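Local coordinates for adenosine monophosphate-protein transferase vopS (Vibrio parahaemolyticus, PDB 3LET) that transfers AMP from ATP to a threonine of host Rho GTPases, blocking their downstream signalling and so actin assembly in infected cells, at residues M207-L210 with K211-H214; K246-E250 with G251-E255; S23-H26 with G27-L30. One frame throughout, in Å; residues are numbered along the deposited sequence.

Contact 1: residues M207-L210 with K211-H214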
# COMPACT_ATOMS: atom_id res chain seq x y z
N MET A 207 -1.96 3.69 -10.42
CA MET A 207 -2.54 3.62 -9.07
C MET A 207 -3.46 4.82 -8.83
O MET A 207 -4.46 4.69 -8.11
CB MET A 207 -1.41 3.55 -8.01
CG MET A 207 -1.89 3.33 -6.59
SD MET A 207 -2.76 1.76 -6.42
CE MET A 207 -3.34 1.88 -4.73
N ASP A 208 -3.13 5.97 -9.40
CA ASP A 208 -4.00 7.14 -9.23
C ASP A 208 -5.38 6.83 -9.82
O ASP A 208 -6.42 7.14 -9.21
CB ASP A 208 -3.44 8.36 -9.95
CG ASP A 208 -2.37 9.07 -9.15
OD1 ASP A 208 -2.25 8.80 -7.94
OD2 ASP A 208 -1.66 9.93 -9.73
N ASN A 209 -5.41 6.22 -10.99
CA ASN A 209 -6.69 5.86 -11.60
C ASN A 209 -7.45 4.87 -10.74
O ASN A 209 -8.67 4.93 -10.62
CB ASN A 209 -6.50 5.27 -13.00
CG ASN A 209 -6.07 6.31 -14.02
OD1 ASN A 209 -6.06 7.52 -13.75
ND2 ASN A 209 -5.71 5.85 -15.21
N LEU A 210 -6.74 3.92 -10.15
CA LEU A 210 -7.40 2.94 -9.29
C LEU A 210 -7.94 3.59 -8.02
O LEU A 210 -8.98 3.21 -7.50
CB LEU A 210 -6.46 1.81 -8.89
CG LEU A 210 -5.94 0.88 -9.98
CD1 LEU A 210 -5.38 -0.40 -9.33
CD2 LEU A 210 -7.05 0.53 -10.95
N LYS A 211 -7.23 4.57 -7.49
CA LYS A 211 -7.74 5.22 -6.27
C LYS A 211 -9.02 6.00 -6.59
O LYS A 211 -9.94 6.07 -5.78
CB LYS A 211 -6.68 6.15 -5.67
CG LYS A 211 -5.51 5.32 -5.07
CD LYS A 211 -4.33 6.21 -4.69
CE LYS A 211 -4.64 7.03 -3.45
NZ LYS A 211 -3.40 7.47 -2.76
N GLU A 212 -9.08 6.57 -7.78
CA GLU A 212 -10.28 7.30 -8.20
C GLU A 212 -11.47 6.35 -8.36
O GLU A 212 -12.56 6.64 -7.90
CB GLU A 212 -10.06 8.05 -9.49
CG GLU A 212 -9.06 9.17 -9.37
CD GLU A 212 -8.92 9.96 -10.66
OE1 GLU A 212 -9.97 10.27 -11.28
OE2 GLU A 212 -7.75 10.25 -11.05
N LEU A 213 -11.24 5.21 -8.98
CA LEU A 213 -12.30 4.20 -9.11
C LEU A 213 -12.74 3.74 -7.73
O LEU A 213 -13.92 3.68 -7.42
CB LEU A 213 -11.81 3.01 -9.94
CG LEU A 213 -12.75 1.80 -9.98
CD1 LEU A 213 -14.17 2.19 -10.47
CD2 LEU A 213 -12.13 0.71 -10.87
N HIS A 214 -11.77 3.39 -6.88
CA HIS A 214 -12.07 2.89 -5.55
C HIS A 214 -12.93 3.89 -4.76
O HIS A 214 -13.88 3.50 -4.07
CB HIS A 214 -10.73 2.63 -4.83
CG HIS A 214 -10.89 2.18 -3.41
ND1 HIS A 214 -10.79 3.05 -2.35
CD2 HIS A 214 -11.12 0.95 -2.89
CE1 HIS A 214 -10.97 2.38 -1.22
NE2 HIS A 214 -11.16 1.11 -1.52

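Contact 2: residues K246-E250 with G251-E255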
# COMPACT_ATOMS: atom_id res chain seq x y z
N LYS A 246 0.86 -0.55 -6.23
CA LYS A 246 1.27 0.47 -7.18
C LYS A 246 2.44 -0.04 -8.01
O LYS A 246 2.47 0.11 -9.24
CB LYS A 246 1.64 1.75 -6.43
CG LYS A 246 2.25 2.86 -7.30
CD LYS A 246 2.54 4.08 -6.43
CE LYS A 246 3.55 5.02 -7.11
NZ LYS A 246 2.93 5.69 -8.28
N GLN A 247 3.42 -0.66 -7.35
CA GLN A 247 4.62 -1.12 -8.07
C GLN A 247 4.23 -2.33 -8.92
O GLN A 247 4.82 -2.58 -9.97
CB GLN A 247 5.73 -1.53 -7.07
CG GLN A 247 6.86 -2.36 -7.67
CD GLN A 247 7.59 -1.67 -8.82
OE1 GLN A 247 7.68 -0.43 -8.86
NE2 GLN A 247 8.10 -2.46 -9.76
N HIS A 248 3.23 -3.06 -8.46
CA HIS A 248 2.77 -4.25 -9.21
C HIS A 248 2.23 -3.83 -10.57
O HIS A 248 2.56 -4.42 -11.60
CB HIS A 248 1.69 -4.97 -8.43
CG HIS A 248 1.27 -6.28 -9.04
ND1 HIS A 248 2.17 -7.29 -9.31
CD2 HIS A 248 0.06 -6.72 -9.46
CE1 HIS A 248 1.53 -8.31 -9.85
NE2 HIS A 248 0.25 -8.00 -9.95
N ILE A 249 1.40 -2.78 -10.57
CA ILE A 249 0.69 -2.46 -11.80
C ILE A 249 1.46 -1.51 -12.69
O ILE A 249 1.33 -1.55 -13.91
CB ILE A 249 -0.72 -1.91 -11.52
CG1 ILE A 249 -0.67 -0.56 -10.75
CG2 ILE A 249 -1.52 -2.97 -10.72
CD1 ILE A 249 -2.06 -0.09 -10.26
N GLU A 250 2.22 -0.61 -12.08
CA GLU A 250 2.97 0.39 -12.85
C GLU A 250 4.36 -0.10 -13.24
O GLU A 250 4.98 0.46 -14.15
CB GLU A 250 3.09 1.70 -12.06
CG GLU A 250 1.73 2.36 -11.77
CD GLU A 250 1.85 3.58 -10.87
OE1 GLU A 250 2.98 3.94 -10.41
OE2 GLU A 250 0.79 4.19 -10.57
N GLY A 251 4.82 -1.15 -12.56
CA GLY A 251 6.18 -1.68 -12.72
C GLY A 251 6.17 -3.13 -13.17
O GLY A 251 6.39 -3.40 -14.35
N PHE A 252 5.84 -4.05 -12.28
CA PHE A 252 5.95 -5.48 -12.60
C PHE A 252 5.14 -5.89 -13.86
O PHE A 252 5.67 -6.57 -14.74
CB PHE A 252 5.51 -6.35 -11.43
CG PHE A 252 5.67 -7.83 -11.69
CD1 PHE A 252 6.93 -8.41 -11.65
CD2 PHE A 252 4.57 -8.61 -11.98
CE1 PHE A 252 7.09 -9.77 -11.89
CE2 PHE A 252 4.73 -9.99 -12.23
CZ PHE A 252 5.98 -10.56 -12.18
N LEU A 253 3.88 -5.49 -13.94
CA LEU A 253 3.03 -5.93 -15.06
C LEU A 253 3.37 -5.22 -16.37
O LEU A 253 2.88 -5.59 -17.43
CB LEU A 253 1.55 -5.75 -14.73
CG LEU A 253 1.06 -6.68 -13.62
CD1 LEU A 253 -0.39 -6.40 -13.23
CD2 LEU A 253 1.23 -8.16 -14.06
N LYS A 254 4.23 -4.20 -16.30
CA LYS A 254 4.79 -3.55 -17.49
C LYS A 254 6.12 -4.20 -17.94
O LYS A 254 6.35 -4.37 -19.14
CB LYS A 254 5.00 -2.06 -17.21
CG LYS A 254 3.73 -1.29 -16.81
CD LYS A 254 3.25 -0.33 -17.92
CE LYS A 254 2.72 1.02 -17.36
NZ LYS A 254 3.71 1.77 -16.45
N GLU A 255 6.98 -4.56 -17.00
CA GLU A 255 8.27 -5.19 -17.33
C GLU A 255 8.08 -6.63 -17.76
O GLU A 255 8.90 -7.20 -18.48
CB GLU A 255 9.20 -5.18 -16.12
CG GLU A 255 9.36 -3.83 -15.46
CD GLU A 255 10.51 -3.05 -16.03
OE1 GLU A 255 10.93 -3.36 -17.16
OE2 GLU A 255 11.00 -2.12 -15.34

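Contact 3: residues S23-H26 with G27-L30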
# COMPACT_ATOMS: atom_id res chain seq x y z
N SER A 23 17.33 17.67 8.05
CA SER A 23 17.49 17.85 9.49
C SER A 23 18.89 18.36 9.83
O SER A 23 19.09 18.97 10.87
CB SER A 23 17.25 16.53 10.22
OG SER A 23 18.30 15.59 9.96
N VAL A 24 19.86 18.10 8.96
CA VAL A 24 21.23 18.51 9.24
C VAL A 24 21.33 20.03 9.28
O VAL A 24 21.82 20.60 10.26
CB VAL A 24 22.20 17.92 8.20
CG1 VAL A 24 23.59 18.54 8.35
CG2 VAL A 24 22.23 16.37 8.32
N GLU A 25 20.85 20.70 8.24
CA GLU A 25 20.89 22.17 8.23
C GLU A 25 20.01 22.75 9.32
O GLU A 25 20.37 23.74 9.95
CB GLU A 25 20.46 22.73 6.87
CG GLU A 25 21.41 22.42 5.72
CD GLU A 25 21.23 21.02 5.14
OE1 GLU A 25 20.11 20.46 5.26
OE2 GLU A 25 22.19 20.49 4.55
N HIS A 26 18.83 22.16 9.52
CA HIS A 26 17.93 22.58 10.60
C HIS A 26 18.61 22.51 11.98
O HIS A 26 18.57 23.47 12.76
CB HIS A 26 16.67 21.69 10.60
CG HIS A 26 15.61 22.13 11.56
ND1 HIS A 26 14.28 21.81 11.39
CD2 HIS A 26 15.68 22.86 12.70
CE1 HIS A 26 13.57 22.32 12.39
NE2 HIS A 26 14.40 22.96 13.20
N GLY A 27 19.22 21.37 12.29
CA GLY A 27 19.96 21.21 13.53
C GLY A 27 21.12 22.19 13.60
O GLY A 27 21.33 22.84 14.63
N GLN A 28 21.88 22.32 12.52
CA GLN A 28 23.00 23.25 12.49
C GLN A 28 22.53 24.63 12.91
O GLN A 28 23.22 25.32 13.67
CB GLN A 28 23.60 23.35 11.08
CG GLN A 28 24.49 22.19 10.66
CD GLN A 28 24.94 22.35 9.23
OE1 GLN A 28 24.40 23.18 8.50
NE2 GLN A 28 25.92 21.58 8.81
N MET A 29 21.36 25.02 12.42
CA MET A 29 20.83 26.35 12.71
C MET A 29 20.32 26.46 14.14
O MET A 29 20.60 27.43 14.83
CB MET A 29 19.71 26.70 11.72
CG MET A 29 20.19 26.89 10.29
SD MET A 29 18.89 27.34 9.13
CE MET A 29 18.41 28.96 9.73
N LEU A 30 19.57 25.46 14.60
CA LEU A 30 18.93 25.51 15.92
C LEU A 30 19.96 25.34 17.03
O LEU A 30 19.87 25.98 18.07
CB LEU A 30 17.86 24.43 16.06
CG LEU A 30 17.08 24.40 17.39
CD1 LEU A 30 16.40 25.76 17.69
CD2 LEU A 30 16.06 23.28 17.38

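Contact 1: residues M207-L210 with K211-H214
Met207 lays its terminal methyl against the aliphatic part of Lys211 one turn further along the helix, CE of Met207 standing 4.1 Å from CG of Lys211. The methionine starts with CG anti to its own backbone N (chi1 -174°) and then bends at chi2, which carries the thioether forward to the lysine. The backbone of this turn is regular: Lys211 N donates to Met207 O at 2.8 Å, and His214 N to Leu210 O at 2.9 Å, with two further i to i+4 bonds between them. Lys211 CG also rests 3.3 Å from Met207 O, so the lysine's first methylenes lie over that carbonyl, while its bent end carries NZ off toward Glu242, a long and weak ion pair. On the outer side Glu212 does something similar, its CG sitting 3.3 Å from Asp208 O. Its carboxylate passes the amide of Asn209 with the two planes almost perpendicular, 87° apart, and OE2 of Glu212 comes no nearer to OD1 of Asn209 than 4.2 Å. The amide's firmer tie is from ND2 to the carbonyl of Asp203. Met207, Leu210, Leu213 and His214 face inward: Met207 meets Leu245 of helix 238-255, both leucines pack on Leu288 of helix 281-295, and His214, its ring stacked with Phe277 and its NE2 bonded to Asp279 O, lies close to Gly280, inferred by similarity to bind ATP. This is an amphipathic alpha-helix of the Fic fold, set beside the probable nucleotide site.

Contact 2: residues K246-E250 with G251-E255
Gln247 O takes two backbone N-H groups at once: a well-directed bond from Phe252 N at 2.9 Å and a weak, bent one from Gly251 N at 3.0 Å. The next carbonyl keeps the wider spacing, His248 O accepting from Leu253 N at 2.9 Å, again five residues on. Ile249 O is left buried without a partner, whereas Glu250 O is taken up by the side chain of Lys254, whose thrice-bent chain curls back to put NZ 2.9 Å away. Lys246 NZ, one turn back in the helix, holds the syn lone pair of Glu250 OE1 in a 2.8 Å salt bridge, while OE2 takes the backbone N of Met207 in helix 207-217. A chi1 of -173° swings the His248 ring forward along the helix, where Leu253 CG lies over one face, 4.2 Å from the centroid, in a CH-pi contact. The Phe252 ring meets the imidazole rim to rim, planes only 12° apart, neither covering the other's face. Gln247 NE2 meanwhile lies 3.6 Å from Gly251 CA. Ile249 and Leu253 pack on Leu267 of helix 260-274. The i to i+5 bonds mark a pi-type widening, a pi-bulge, within a helix of the Fic domain.

Contact 3: residues S23-H26 with G27-L30
Gln28 places CG opposite its carbonyl carbon (chi1 -77°) and runs on extended, back along the helix over the preceding turn, while Val24 directs CG1 away from its own N (chi1 170°), which turns that methyl to meet it. The two side chains touch through Val24 CG1 and Gln28 NE2, 3.9 Å apart, with Gln28 CD close behind. The glutamine's CG presses on the carbonyl it passes, 3.1 Å from Val24 O, the same oxygen that accepts Gln28 N at 2.8 Å. Glu25 runs alongside Gln28 and points the same way, but their flat ends are turned 80° against each other; the amide meets the base of Glu25, OE1 of Gln28 lying 3.7 Å from Glu25 CA, and of the glutamate's side-chain atoms CG is the one that comes near. The two polar ends are fixed from outside, NE2 of Gln28 donating to Leu36 O and the carboxylate of Glu25 turning to the hydroxyl of Ser22. Met29 repeats the glutamine's habit one residue later, its CG 3.2 Å from Glu25 O. On the inner side His26 brings the edge of its imidazole up to Leu30, CD2 of His26 lying 4.3 Å from Leu30 CB, while Glu60 takes the NE2 of that ring and Arg67 has a weak bond to ND1. Helix 23-30 thus sits in the N-terminal region between its neighbours: Ser23, His26 and Leu30 lie on helix 58-75, His26, Met29 and Leu30 also touch helix 14-18, and Ser23 and Val24 reach Pro39 at the start of helix 39-45.

Overall arrangement
From the N terminus the chain first passes through contact 3, in helix 23-30 of the N-terminal domain, then through contact 1 in helix 207-217 and contact 2 in helix 238-255, both within the Fic range. Each lies inside one continuous helix, so none closes a long loop, and the three follow in series without nesting or crossing. Contacts 1 and 2 meet directly across the consecutive helices: Glu250 OE2 probably accepts a hydrogen bond from Met207 N at 2.8 Å, and Leu210 packs on Ile249. Contact 3 stands apart, its centre about 38 Å from the centre of each of the other two, far out toward one end of an elongated, helix-rich chain without strands.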